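Local coordinates for protein aspartate aminotransferase, cytoplasmic (Schizosaccharomyces pombe 972h-, PDB 6JPK) that catalyses the pyridoxal 5'-phosphate-dependent transfer of the amino group between L-aspartate and 2-oxoglutarate, giving oxaloacetate and L-glutamate, and works as a homodimer, at residues V33-V37 with H375-S379; A74-T80 with A101-S105; L338-P344 with F401-R406. The protein carries 1 engineered substitution. All coordinates share one frame. Where two conformers were deposited one is given. Residue numbers count along the deposited sequence, not the author numbering.

Contact 1. Residues V33-V37 with H375-S379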
ATOM      1  N   VAL A  33     -13.411  22.823  19.489  1.00 10.14           N
ATOM      2  CA  VAL A  33     -13.079  21.412  19.685  1.00 12.50           C
ATOM      3  C   VAL A  33     -13.307  20.684  18.366  1.00 15.47           C
ATOM      4  O   VAL A  33     -14.356  20.853  17.733  1.00  9.34           O
ATOM      5  CB  VAL A  33     -13.926  20.763  20.802  1.00  9.85           C
ATOM      6  CG1 VAL A  33     -13.495  19.295  21.051  1.00 11.88           C
ATOM      7  CG2 VAL A  33     -13.853  21.581  22.097  1.00 10.33           C
ATOM      8  N   ASN A  34     -12.330  19.877  17.947  1.00  9.12           N
ATOM      9  CA  ASN A  34     -12.495  19.016  16.773  1.00 12.93           C
ATOM     10  C   ASN A  34     -12.958  17.653  17.265  1.00 11.58           C
ATOM     11  O   ASN A  34     -12.177  16.880  17.826  1.00 11.06           O
ATOM     12  CB  ASN A  34     -11.205  18.900  15.968  1.00 15.66           C
ATOM     13  CG  ASN A  34     -11.412  18.168  14.645  1.00 17.23           C
ATOM     14  OD1 ASN A  34     -12.422  17.494  14.448  1.00 15.46           O
ATOM     15  ND2 ASN A  34     -10.460  18.304  13.735  1.00 19.24           N
ATOM     16  N   MET A  35     -14.237  17.351  17.065  1.00  9.64           N
ATOM     17  CA  MET A  35     -14.775  16.063  17.474  1.00 15.64           C
ATOM     18  C   MET A  35     -14.961  15.119  16.299  1.00 10.32           C
ATOM     19  O   MET A  35     -15.813  14.236  16.339  1.00 11.24           O
ATOM     20  CB  MET A  35     -16.084  16.248  18.234  1.00 23.42           C
ATOM     21  CG  MET A  35     -15.847  16.547  19.701  1.00 29.85           C
ATOM     22  SD  MET A  35     -17.032  17.758  20.256  1.00 35.20           S
ATOM     23  CE  MET A  35     -18.511  16.765  20.341  1.00 35.51           C
ATOM     24  N   SER A  36     -14.169  15.285  15.251  1.00 11.16           N
ATOM     25  CA  SER A  36     -14.226  14.390  14.108  1.00 15.70           C
ATOM     26  C   SER A  36     -12.911  13.650  13.890  1.00 16.42           C
ATOM     27  O   SER A  36     -12.779  12.940  12.886  1.00 21.23           O
ATOM     28  CB  SER A  36     -14.608  15.169  12.845  1.00 14.79           C
ATOM     29  OG  SER A  36     -13.563  16.055  12.496  1.00 21.74           O
ATOM     30  N   VAL A  37     -11.951  13.776  14.805  1.00 15.66           N
ATOM     31  CA  VAL A  37     -10.625  13.185  14.609  1.00 22.06           C
ATOM     32  C   VAL A  37     -10.746  11.670  14.714  1.00 16.66           C
ATOM     33  O   VAL A  37     -11.249  11.136  15.707  1.00 12.95           O
ATOM     34  CB  VAL A  37      -9.594  13.748  15.611  1.00 27.30           C
ATOM     35  CG1 VAL A  37      -9.585  15.273  15.593  1.00 31.82           C
ATOM     36  CG2 VAL A  37      -9.807  13.249  17.052  1.00 27.05           C
ATOM     37  N   HIS A 375     -18.657  26.141  18.852  1.00 11.14           N
ATOM     38  CA  HIS A 375     -17.442  25.881  18.080  1.00 10.88           C
ATOM     39  C   HIS A 375     -17.012  24.422  18.190  1.00 12.85           C
ATOM     40  O   HIS A 375     -15.818  24.113  18.257  1.00 11.24           O
ATOM     41  CB  HIS A 375     -16.327  26.833  18.514  1.00 11.21           C
ATOM     42  CG  HIS A 375     -16.784  28.254  18.572  1.00 11.70           C
ATOM     43  ND1 HIS A 375     -16.821  29.063  17.457  1.00 13.60           N
ATOM     44  CD2 HIS A 375     -17.325  28.976  19.581  1.00 13.24           C
ATOM     45  CE1 HIS A 375     -17.314  30.245  17.792  1.00 17.23           C
ATOM     46  NE2 HIS A 375     -17.629  30.218  19.075  1.00 15.51           N
ATOM     47  N   LEU A 376     -17.996  23.524  18.227  1.00 10.91           N
ATOM     48  CA  LEU A 376     -17.768  22.084  18.167  1.00  9.83           C
ATOM     49  C   LEU A 376     -17.923  21.627  16.731  1.00  9.51           C
ATOM     50  O   LEU A 376     -18.946  21.916  16.099  1.00 11.89           O
ATOM     51  CB  LEU A 376     -18.758  21.313  19.038  1.00  9.83           C
ATOM     52  CG  LEU A 376     -18.959  21.799  20.463  1.00 10.55           C
ATOM     53  CD1 LEU A 376     -19.869  20.830  21.163  1.00 10.16           C
ATOM     54  CD2 LEU A 376     -17.615  21.910  21.182  1.00 12.16           C
ATOM     55  N   TYR A 377     -16.935  20.878  16.236  1.00  9.21           N
ATOM     56  CA  TYR A 377     -16.882  20.453  14.842  1.00  9.28           C
ATOM     57  C   TYR A 377     -17.022  18.930  14.767  1.00  9.83           C
ATOM     58  O   TYR A 377     -16.123  18.192  15.183  1.00  8.43           O
ATOM     59  CB  TYR A 377     -15.589  20.960  14.196  1.00  8.93           C
ATOM     60  CG  TYR A 377     -15.672  22.463  13.989  1.00 13.32           C
ATOM     61  CD1 TYR A 377     -15.405  23.363  15.034  1.00 10.84           C
ATOM     62  CD2 TYR A 377     -16.090  22.978  12.773  1.00 16.05           C
ATOM     63  CE1 TYR A 377     -15.522  24.729  14.836  1.00 10.00           C
ATOM     64  CE2 TYR A 377     -16.204  24.319  12.567  1.00  9.67           C
ATOM     65  CZ  TYR A 377     -15.930  25.191  13.591  1.00 10.50           C
ATOM     66  OH  TYR A 377     -16.079  26.529  13.336  1.00 11.12           O
ATOM     67  N   PHE A 378     -18.166  18.467  14.261  1.00  8.52           N
ATOM     68  CA  PHE A 378     -18.425  17.039  14.088  1.00  8.22           C
ATOM     69  C   PHE A 378     -19.493  16.865  13.010  1.00 11.25           C
ATOM     70  O   PHE A 378     -20.086  17.835  12.525  1.00  9.22           O
ATOM     71  CB  PHE A 378     -18.801  16.353  15.417  1.00  8.26           C
ATOM     72  CG  PHE A 378     -20.007  16.941  16.137  1.00  8.86           C
ATOM     73  CD1 PHE A 378     -19.924  18.150  16.813  1.00 10.92           C
ATOM     74  CD2 PHE A 378     -21.211  16.239  16.190  1.00  8.54           C
ATOM     75  CE1 PHE A 378     -21.028  18.671  17.498  1.00 10.57           C
ATOM     76  CE2 PHE A 378     -22.308  16.743  16.886  1.00 10.89           C
ATOM     77  CZ  PHE A 378     -22.222  17.962  17.538  1.00  9.14           C
ATOM     78  N   SER A 379     -19.718  15.607  12.631  1.00 12.02           N
ATOM     79  CA  SER A 379     -20.512  15.283  11.452  1.00 10.44           C
ATOM     80  C   SER A 379     -21.988  15.607  11.655  1.00  9.20           C
ATOM     81  O   SER A 379     -22.534  15.474  12.751  1.00  9.31           O
ATOM     82  CB  SER A 379     -20.372  13.795  11.107  1.00 16.50           C
ATOM     83  OG  SER A 379     -19.022  13.369  11.114  1.00 19.42           O
TER
HETATM   84  O   HOH W   1     -17.645  13.609  13.779  1.00 12.90           O
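Two very short strands, in segments 338 residues apart at their closest ends, pair in parallel here, and the pairing gives way at once to an Asx turn. Val33 pairs with Leu376 and Asn34 with Tyr377, each at a CA-CA distance of 5.0 Å. Val33 N donates to His375 O (3.0 Å), Tyr377 N to Val33 O (3.0 Å) and Met35 N to Tyr377 O (2.8 Å), the staggered bonding of parallel strands. At the end of the strand Asn34 OD1 accepts from Ser36 N (2.9 Å) and Ser36 OG (2.7 Å); the Asx turn lies just ahead of Gly38, which by similarity binds L-aspartate. A water bridges the diverging ends, donating to Met35 O (3.2 Å) and accepting from Ser379 N (3.1 Å). On one face Val33 CB meets Leu376 CD2 at 3.9 Å. Past the paired residues, Met35 SD lies 4.1 Å from Leu376 CB and 5.3 Å from the centroid of the Phe378 ring, an oblique Met-aromatic contact with Met35 CE over one ring face. Ser36 lies beside Arg383, which by similarity binds L-aspartate, so this contact probably borders the substrate site of the aminotransferase. Asn34 and Tyr377 share the other face, towards helix 16-26, and Tyr377 OH is hydrogen-bonded to Asp27; Met35 and Leu376 pack on helix 394-407, while Met35 and Phe378 also touch strand 383-385.

Contact 2. Residues A74-T80 with A101-S105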
ATOM      1  N   ALA A  74       3.347 -12.033   0.620  1.00  7.80           N
ATOM      2  CA  ALA A  74       2.288 -12.103   1.616  1.00  7.65           C
ATOM      3  C   ALA A  74       2.669 -11.421   2.932  1.00  8.06           C
ATOM      4  O   ALA A  74       1.830 -11.336   3.840  1.00  8.08           O
ATOM      5  CB  ALA A  74       1.907 -13.568   1.865  1.00  7.84           C
ATOM      6  N   GLY A  75       3.900 -10.947   3.060  1.00  9.81           N
ATOM      7  CA  GLY A  75       4.331 -10.160   4.200  1.00 10.89           C
ATOM      8  C   GLY A  75       5.285 -10.927   5.101  1.00 12.37           C
ATOM      9  O   GLY A  75       5.735 -12.032   4.793  1.00  7.95           O
ATOM     10  N   LEU A  76       5.585 -10.309   6.239  1.00 12.25           N
ATOM     11  CA  LEU A  76       6.543 -10.849   7.197  1.00  9.20           C
ATOM     12  C   LEU A  76       5.918 -12.042   7.910  1.00  9.31           C
ATOM     13  O   LEU A  76       4.894 -11.878   8.587  1.00  7.89           O
ATOM     14  CB  LEU A  76       6.928  -9.755   8.195  1.00  7.91           C
ATOM     15  CG  LEU A  76       7.892 -10.109   9.321  1.00  9.90           C
ATOM     16  CD1 LEU A  76       9.310 -10.330   8.773  1.00 11.59           C
ATOM     17  CD2 LEU A  76       7.874  -9.017  10.389  1.00  8.13           C
ATOM     18  N   PRO A  77       6.475 -13.251   7.779  1.00 10.85           N
ATOM     19  CA  PRO A  77       5.761 -14.438   8.289  1.00 11.74           C
ATOM     20  C   PRO A  77       5.482 -14.404   9.781  1.00 12.43           C
ATOM     21  O   PRO A  77       4.401 -14.831  10.207  1.00 11.62           O
ATOM     22  CB  PRO A  77       6.699 -15.595   7.909  1.00 15.05           C
ATOM     23  CG  PRO A  77       7.438 -15.081   6.703  1.00 14.84           C
ATOM     24  CD  PRO A  77       7.660 -13.612   6.982  1.00 11.47           C
ATOM     25  N   ARG A  78       6.408 -13.904  10.601  1.00 10.26           N
ATOM     26  CA  ARG A  78       6.113 -13.885  12.027  1.00 13.64           C
ATOM     27  C   ARG A  78       5.070 -12.833  12.372  1.00 13.37           C
ATOM     28  O   ARG A  78       4.471 -12.906  13.452  1.00 12.74           O
ATOM     29  CB  ARG A  78       7.385 -13.664  12.847  1.00 16.95           C
ATOM     30  CG  ARG A  78       8.259 -12.543  12.364  1.00 21.43           C
ATOM     31  CD  ARG A  78       9.732 -12.822  12.719  1.00 29.14           C
ATOM     32  NE  ARG A  78      10.615 -11.791  12.173  1.00 28.14           N
ATOM     33  CZ  ARG A  78      10.721 -10.578  12.698  1.00 26.86           C
ATOM     34  NH1 ARG A  78      10.001 -10.274  13.778  1.00 21.28           N
ATOM     35  NH2 ARG A  78      11.537  -9.676  12.153  1.00 27.28           N
ATOM     36  N   PHE A  79       4.845 -11.855  11.487  1.00  8.42           N
ATOM     37  CA  PHE A  79       3.704 -10.966  11.674  1.00  7.92           C
ATOM     38  C   PHE A  79       2.396 -11.639  11.266  1.00  9.48           C
ATOM     39  O   PHE A  79       1.437 -11.651  12.044  1.00  8.47           O
ATOM     40  CB  PHE A  79       3.879  -9.665  10.892  1.00  7.60           C
ATOM     41  CG  PHE A  79       2.604  -8.846  10.803  1.00  9.51           C
ATOM     42  CD1 PHE A  79       2.147  -8.124  11.901  1.00  7.29           C
ATOM     43  CD2 PHE A  79       1.854  -8.821   9.628  1.00  7.17           C
ATOM     44  CE1 PHE A  79       0.972  -7.381  11.825  1.00  7.08           C
ATOM     45  CE2 PHE A  79       0.677  -8.069   9.536  1.00  6.97           C
ATOM     46  CZ  PHE A  79       0.237  -7.354  10.635  1.00  6.92           C
ATOM     47  N   THR A  80       2.320 -12.186  10.042  1.00  9.16           N
ATOM     48  CA  THR A  80       1.038 -12.732   9.601  1.00 10.53           C
ATOM     49  C   THR A  80       0.599 -13.875  10.506  1.00  9.55           C
ATOM     50  O   THR A  80      -0.593 -14.014  10.807  1.00  7.72           O
ATOM     51  CB  THR A  80       1.089 -13.200   8.142  1.00  9.77           C
ATOM     52  OG1 THR A  80       2.071 -14.233   8.004  1.00 10.49           O
ATOM     53  CG2 THR A  80       1.403 -12.033   7.177  1.00  8.15           C
ATOM     54  N   ALA A 101      -5.295 -18.528   5.458  1.00 11.27           N
ATOM     55  CA  ALA A 101      -4.482 -17.817   4.473  1.00 12.68           C
ATOM     56  C   ALA A 101      -4.405 -16.361   4.917  1.00 11.45           C
ATOM     57  O   ALA A 101      -5.424 -15.673   4.962  1.00 12.86           O
ATOM     58  CB  ALA A 101      -5.083 -17.932   3.072  1.00 10.63           C
ATOM     59  N   SER A 102      -3.208 -15.898   5.269  1.00  7.83           N
ATOM     60  CA  SER A 102      -3.014 -14.566   5.840  1.00  7.57           C
ATOM     61  C   SER A 102      -2.127 -13.749   4.916  1.00 12.66           C
ATOM     62  O   SER A 102      -1.054 -14.206   4.513  1.00 12.46           O
ATOM     63  CB  SER A 102      -2.390 -14.638   7.238  1.00 11.04           C
ATOM     64  OG  SER A 102      -3.210 -15.394   8.127  1.00 12.58           O
ATOM     65  N   MET A 103      -2.576 -12.542   4.584  1.00  8.99           N
ATOM     66  CA  MET A 103      -1.836 -11.643   3.712  1.00 11.21           C
ATOM     67  C   MET A 103      -1.671 -10.314   4.433  1.00 11.11           C
ATOM     68  O   MET A 103      -2.660  -9.605   4.671  1.00  7.86           O
ATOM     69  CB  MET A 103      -2.566 -11.450   2.386  1.00 14.36           C
ATOM     70  CG  MET A 103      -2.670 -12.727   1.563  1.00 19.13           C
ATOM     71  SD  MET A 103      -1.325 -12.793   0.356  1.00 25.16           S
ATOM     72  CE  MET A 103      -1.562 -11.149  -0.361  1.00  7.36           C
ATOM     73  N   GLN A 104      -0.433  -9.978   4.781  1.00  7.00           N
ATOM     74  CA  GLN A 104      -0.163  -8.647   5.310  1.00  6.86           C
ATOM     75  C   GLN A 104      -0.603  -7.621   4.277  1.00  8.01           C
ATOM     76  O   GLN A 104      -0.339  -7.774   3.080  1.00  9.56           O
ATOM     77  CB  GLN A 104       1.317  -8.492   5.643  1.00  6.97           C
ATOM     78  CG  GLN A 104       1.703  -7.113   6.163  1.00  6.88           C
ATOM     79  CD  GLN A 104       3.194  -6.993   6.395  1.00  7.80           C
ATOM     80  OE1 GLN A 104       3.894  -7.999   6.616  1.00  7.22           O
ATOM     81  NE2 GLN A 104       3.693  -5.759   6.353  1.00  7.00           N
ATOM     82  N   SER A 105      -1.306  -6.595   4.736  1.00  7.54           N
ATOM     83  CA  SER A 105      -1.957  -5.630   3.864  0.50  8.85           C
ATOM     84  C   SER A 105      -1.585  -4.215   4.287  1.00 10.34           C
ATOM     85  O   SER A 105      -1.024  -3.985   5.367  1.00 10.05           O
ATOM     86  CB  SER A 105      -3.482  -5.803   3.901  0.50  9.22           C
ATOM     87  OG  SER A 105      -3.963  -5.682   5.232  0.50  6.34           O
TER
HETATM   88  O   HOH W   2      -1.612 -16.917   9.330  1.00 17.26           O
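The backbone of 74-80 runs up to strand 101-105, touches it through one main-chain hydrogen bond, Gln104 N to Ala74 O (2.8 Å), and then turns into the helix that begins at Pro77. The strand is an edge, within this chain, of the large mixed sheet of the PLP-dependent aminotransferase fold, its other side paired with strand 264-270. Leu76 is the N-cap residue, its O accepting from Thr80 N at 3.0 Å. Gly75 has a positive phi of 109°, where a CB would jam against the preceding carbonyl and clash with Gln104 CB; glycine lets the loop lie close to the strand. Gln104, extended with chi1 and chi2 both t, reaches into the bend and contributes more than half of the strand's buried surface. Its CG lies 3.7 Å from Phe79 CE2 and its CB 3.9 Å from Thr80 CG2, while Phe79 also packs on helix 297-308. Ala74 CB rests on Met103 SD at 3.7 Å, and Thr80 CB meets Ser102 CB at 3.9 Å; Ser102 OG itself is hydrogen-bonded to His268. The side chain of Gln104 meets the backbone just ahead of the helix: Leu76 N donates to Gln104 OE1 at 2.9 Å.

Contact 3. Residues L338-P344 with F401-R406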
ATOM      1  N   LEU A 338     -25.038  15.312  31.080  1.00 11.82           N
ATOM      2  CA  LEU A 338     -26.336  15.449  30.432  1.00 11.81           C
ATOM      3  C   LEU A 338     -27.468  15.041  31.370  1.00 16.48           C
ATOM      4  O   LEU A 338     -28.538  15.662  31.368  1.00 16.23           O
ATOM      5  CB  LEU A 338     -26.363  14.612  29.152  1.00 12.29           C
ATOM      6  CG  LEU A 338     -25.400  15.064  28.057  1.00 13.06           C
ATOM      7  CD1 LEU A 338     -25.374  14.044  26.922  1.00 11.61           C
ATOM      8  CD2 LEU A 338     -25.816  16.427  27.538  1.00 18.41           C
ATOM      9  N   VAL A 339     -27.258  13.991  32.171  1.00 16.46           N
ATOM     10  CA  VAL A 339     -28.254  13.607  33.171  1.00 14.42           C
ATOM     11  C   VAL A 339     -28.404  14.713  34.211  1.00 20.32           C
ATOM     12  O   VAL A 339     -29.519  15.140  34.538  1.00 19.84           O
ATOM     13  CB  VAL A 339     -27.878  12.258  33.818  1.00 17.46           C
ATOM     14  CG1 VAL A 339     -28.720  12.011  35.071  1.00 17.44           C
ATOM     15  CG2 VAL A 339     -28.078  11.116  32.823  1.00 15.99           C
ATOM     16  N   ALA A 340     -27.274  15.217  34.718  1.00 19.80           N
ATOM     17  CA  ALA A 340     -27.306  16.255  35.748  1.00 18.91           C
ATOM     18  C   ALA A 340     -27.952  17.535  35.236  1.00 19.54           C
ATOM     19  O   ALA A 340     -28.647  18.234  35.986  1.00 19.65           O
ATOM     20  CB  ALA A 340     -25.887  16.541  36.239  1.00 16.73           C
ATOM     21  N   LEU A 341     -27.713  17.877  33.972  1.00 18.85           N
ATOM     22  CA  LEU A 341     -28.368  19.027  33.363  1.00 13.71           C
ATOM     23  C   LEU A 341     -29.813  18.743  32.992  1.00 16.24           C
ATOM     24  O   LEU A 341     -30.503  19.660  32.535  1.00 17.94           O
ATOM     25  CB  LEU A 341     -27.592  19.471  32.117  1.00 13.31           C
ATOM     26  CG  LEU A 341     -26.208  20.067  32.380  1.00 13.37           C
ATOM     27  CD1 LEU A 341     -25.378  20.149  31.108  1.00 12.90           C
ATOM     28  CD2 LEU A 341     -26.350  21.452  33.034  1.00 14.46           C
ATOM     29  N   LYS A 342     -30.269  17.497  33.147  1.00 21.45           N
ATOM     30  CA  LYS A 342     -31.648  17.106  32.838  1.00 24.55           C
ATOM     31  C   LYS A 342     -31.988  17.350  31.366  1.00 20.80           C
ATOM     32  O   LYS A 342     -33.106  17.749  31.028  1.00 18.61           O
ATOM     33  CB  LYS A 342     -32.647  17.833  33.747  1.00 30.37           C
ATOM     34  CG  LYS A 342     -32.461  17.599  35.249  1.00 33.44           C
ATOM     35  CD  LYS A 342     -33.255  18.639  36.035  1.00 36.46           C
ATOM     36  CE  LYS A 342     -33.224  18.378  37.532  1.00 41.90           C
ATOM     37  NZ  LYS A 342     -34.169  17.292  37.925  1.00 44.01           N
ATOM     38  N   THR A 343     -31.015  17.122  30.485  1.00 17.87           N
ATOM     39  CA  THR A 343     -31.244  17.286  29.054  1.00 16.05           C
ATOM     40  C   THR A 343     -32.374  16.361  28.606  1.00 17.27           C
ATOM     41  O   THR A 343     -32.376  15.175  28.967  1.00 15.02           O
ATOM     42  CB  THR A 343     -29.965  16.986  28.270  1.00 14.16           C
ATOM     43  OG1 THR A 343     -28.891  17.788  28.787  1.00 14.50           O
ATOM     44  CG2 THR A 343     -30.150  17.312  26.795  1.00 11.81           C
ATOM     45  N   PRO A 344     -33.362  16.864  27.860  1.00 17.74           N
ATOM     46  CA  PRO A 344     -34.462  16.003  27.414  1.00 16.39           C
ATOM     47  C   PRO A 344     -33.947  14.801  26.639  1.00 20.04           C
ATOM     48  O   PRO A 344     -32.961  14.886  25.904  1.00 20.52           O
ATOM     49  CB  PRO A 344     -35.298  16.929  26.519  1.00 16.92           C
ATOM     50  CG  PRO A 344     -35.006  18.307  27.029  1.00 18.14           C
ATOM     51  CD  PRO A 344     -33.564  18.275  27.471  1.00 16.86           C
ATOM     52  N   PHE A 401     -24.411  20.416  24.021  1.00 11.04           N
ATOM     53  CA  PHE A 401     -25.460  19.450  23.713  1.00 10.88           C
ATOM     54  C   PHE A 401     -26.742  19.797  24.459  1.00 11.46           C
ATOM     55  O   PHE A 401     -27.835  19.797  23.877  1.00 13.21           O
ATOM     56  CB  PHE A 401     -25.009  18.026  24.067  1.00 10.59           C
ATOM     57  CG  PHE A 401     -23.964  17.440  23.128  1.00 12.00           C
ATOM     58  CD1 PHE A 401     -23.326  18.218  22.175  1.00 10.06           C
ATOM     59  CD2 PHE A 401     -23.641  16.095  23.199  1.00 14.73           C
ATOM     60  CE1 PHE A 401     -22.368  17.674  21.321  1.00 12.30           C
ATOM     61  CE2 PHE A 401     -22.679  15.538  22.347  1.00 16.63           C
ATOM     62  CZ  PHE A 401     -22.048  16.330  21.403  1.00 13.12           C
ATOM     63  N   ASN A 402     -26.625  20.088  25.756  1.00 11.63           N
ATOM     64  CA  ASN A 402     -27.799  20.429  26.550  1.00 12.06           C
ATOM     65  C   ASN A 402     -28.536  21.610  25.937  1.00 13.12           C
ATOM     66  O   ASN A 402     -29.754  21.562  25.728  1.00 13.54           O
ATOM     67  CB  ASN A 402     -27.383  20.737  27.987  1.00 12.43           C
ATOM     68  CG  ASN A 402     -28.539  21.229  28.842  1.00 12.94           C
ATOM     69  OD1 ASN A 402     -29.484  20.490  29.102  1.00 12.97           O
ATOM     70  ND2 ASN A 402     -28.463  22.477  29.285  1.00 13.37           N
ATOM     71  N   HIS A 403     -27.797  22.670  25.607  1.00 12.83           N
ATOM     72  CA  HIS A 403     -28.417  23.861  25.032  1.00 13.86           C
ATOM     73  C   HIS A 403     -29.049  23.548  23.677  1.00 12.44           C
ATOM     74  O   HIS A 403     -30.188  23.941  23.401  1.00 12.67           O
ATOM     75  CB  HIS A 403     -27.364  24.959  24.910  1.00 15.41           C
ATOM     76  CG  HIS A 403     -27.918  26.312  24.600  1.00 15.14           C
ATOM     77  ND1 HIS A 403     -27.127  27.441  24.555  1.00 15.01           N
ATOM     78  CD2 HIS A 403     -29.179  26.720  24.319  1.00 16.21           C
ATOM     79  CE1 HIS A 403     -27.879  28.487  24.254  1.00 18.47           C
ATOM     80  NE2 HIS A 403     -29.127  28.076  24.100  1.00 16.49           N
ATOM     81  N   ALA A 404     -28.319  22.837  22.819  1.00 11.94           N
ATOM     82  CA  ALA A 404     -28.803  22.542  21.472  1.00 12.35           C
ATOM     83  C   ALA A 404     -30.096  21.729  21.508  1.00 16.14           C
ATOM     84  O   ALA A 404     -31.056  22.028  20.786  1.00 11.87           O
ATOM     85  CB  ALA A 404     -27.721  21.801  20.681  1.00 11.21           C
ATOM     86  N   VAL A 405     -30.142  20.698  22.346  1.00 11.64           N
ATOM     87  CA  VAL A 405     -31.322  19.845  22.409  1.00 11.68           C
ATOM     88  C   VAL A 405     -32.513  20.603  22.991  1.00 15.91           C
ATOM     89  O   VAL A 405     -33.642  20.479  22.500  1.00 17.47           O
ATOM     90  CB  VAL A 405     -31.006  18.572  23.210  1.00 12.19           C
ATOM     91  CG1 VAL A 405     -32.298  17.801  23.552  1.00 11.89           C
ATOM     92  CG2 VAL A 405     -30.049  17.706  22.414  1.00 10.99           C
ATOM     93  N   ARG A 406     -32.288  21.400  24.040  1.00 12.53           N
ATOM     94  CA  ARG A 406     -33.375  22.172  24.632  1.00 18.28           C
ATOM     95  C   ARG A 406     -33.892  23.232  23.670  1.00 17.82           C
ATOM     96  O   ARG A 406     -35.093  23.521  23.642  1.00 14.82           O
ATOM     97  CB  ARG A 406     -32.911  22.839  25.927  1.00 15.35           C
ATOM     98  CG  ARG A 406     -32.773  21.900  27.097  1.00 16.54           C
ATOM     99  CD  ARG A 406     -32.138  22.616  28.270  1.00 13.75           C
ATOM    100  NE  ARG A 406     -32.042  21.769  29.461  1.00 18.79           N
ATOM    101  CZ  ARG A 406     -33.045  21.577  30.312  1.00 21.63           C
ATOM    102  NH1 ARG A 406     -34.220  22.146  30.083  1.00 19.73           N
ATOM    103  NH2 ARG A 406     -32.884  20.808  31.381  1.00 22.15           N
TER
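Arg406 lays its side chain along Pro344, with Pro344 CD 3.7 Å from Arg406 CG and over one face of the guanidinium. Its NH2 donates to Leu341 O (2.9 Å), the carbonyl just before Lys342, while its NE is held by Asn402 OD1 (2.9 Å), one turn back. The same Asn402 OD1 accepts from Thr343 OG1 at 2.8 Å, so one amide oxygen joins the loop to the arginine. Beside this polar cluster Leu338 CD2 packs on Phe401 CB (3.9 Å), and Thr343 CG2 on Val405 CB (3.9 Å); Phe401 continues inward to Met35. Trp347, just beyond the loop, touches Leu338 and is hydrogen-bonded to Thr343 O. Lys342, with positive phi, leaves the helix through Thr343 N to Leu338 O (3.0 Å) and Lys342 N to Val339 O (2.8 Å). This is a Schellman motif, the usual C-terminal stop of a helix; here it leads from the long helix 310-340 into a loop packed against the C-terminal helix 394-407.

In the fold
Contacts 1 and 3 belong to one neighbourhood, their centres 18 Å apart on the same side of the chain's centre. They touch through Phe401: its CZ lies 3.7 Å from Met35 CE, and its CE1 3.8 Å from Phe378 CZ and 4.0 Å from Leu376 CD1. Helix 394-407 thus serves both. Along the chain their segments alternate, so the N-terminal strand 33-34 is tied into the C-terminal part of the fold. Contact 2 falls in sequence between the two segments of contact 1 and closes before contact 3 opens, yet lies across the chain's centre, about 36 Å from contact 1 and 49 Å from contact 3 between centres, at an edge of the large mixed sheet.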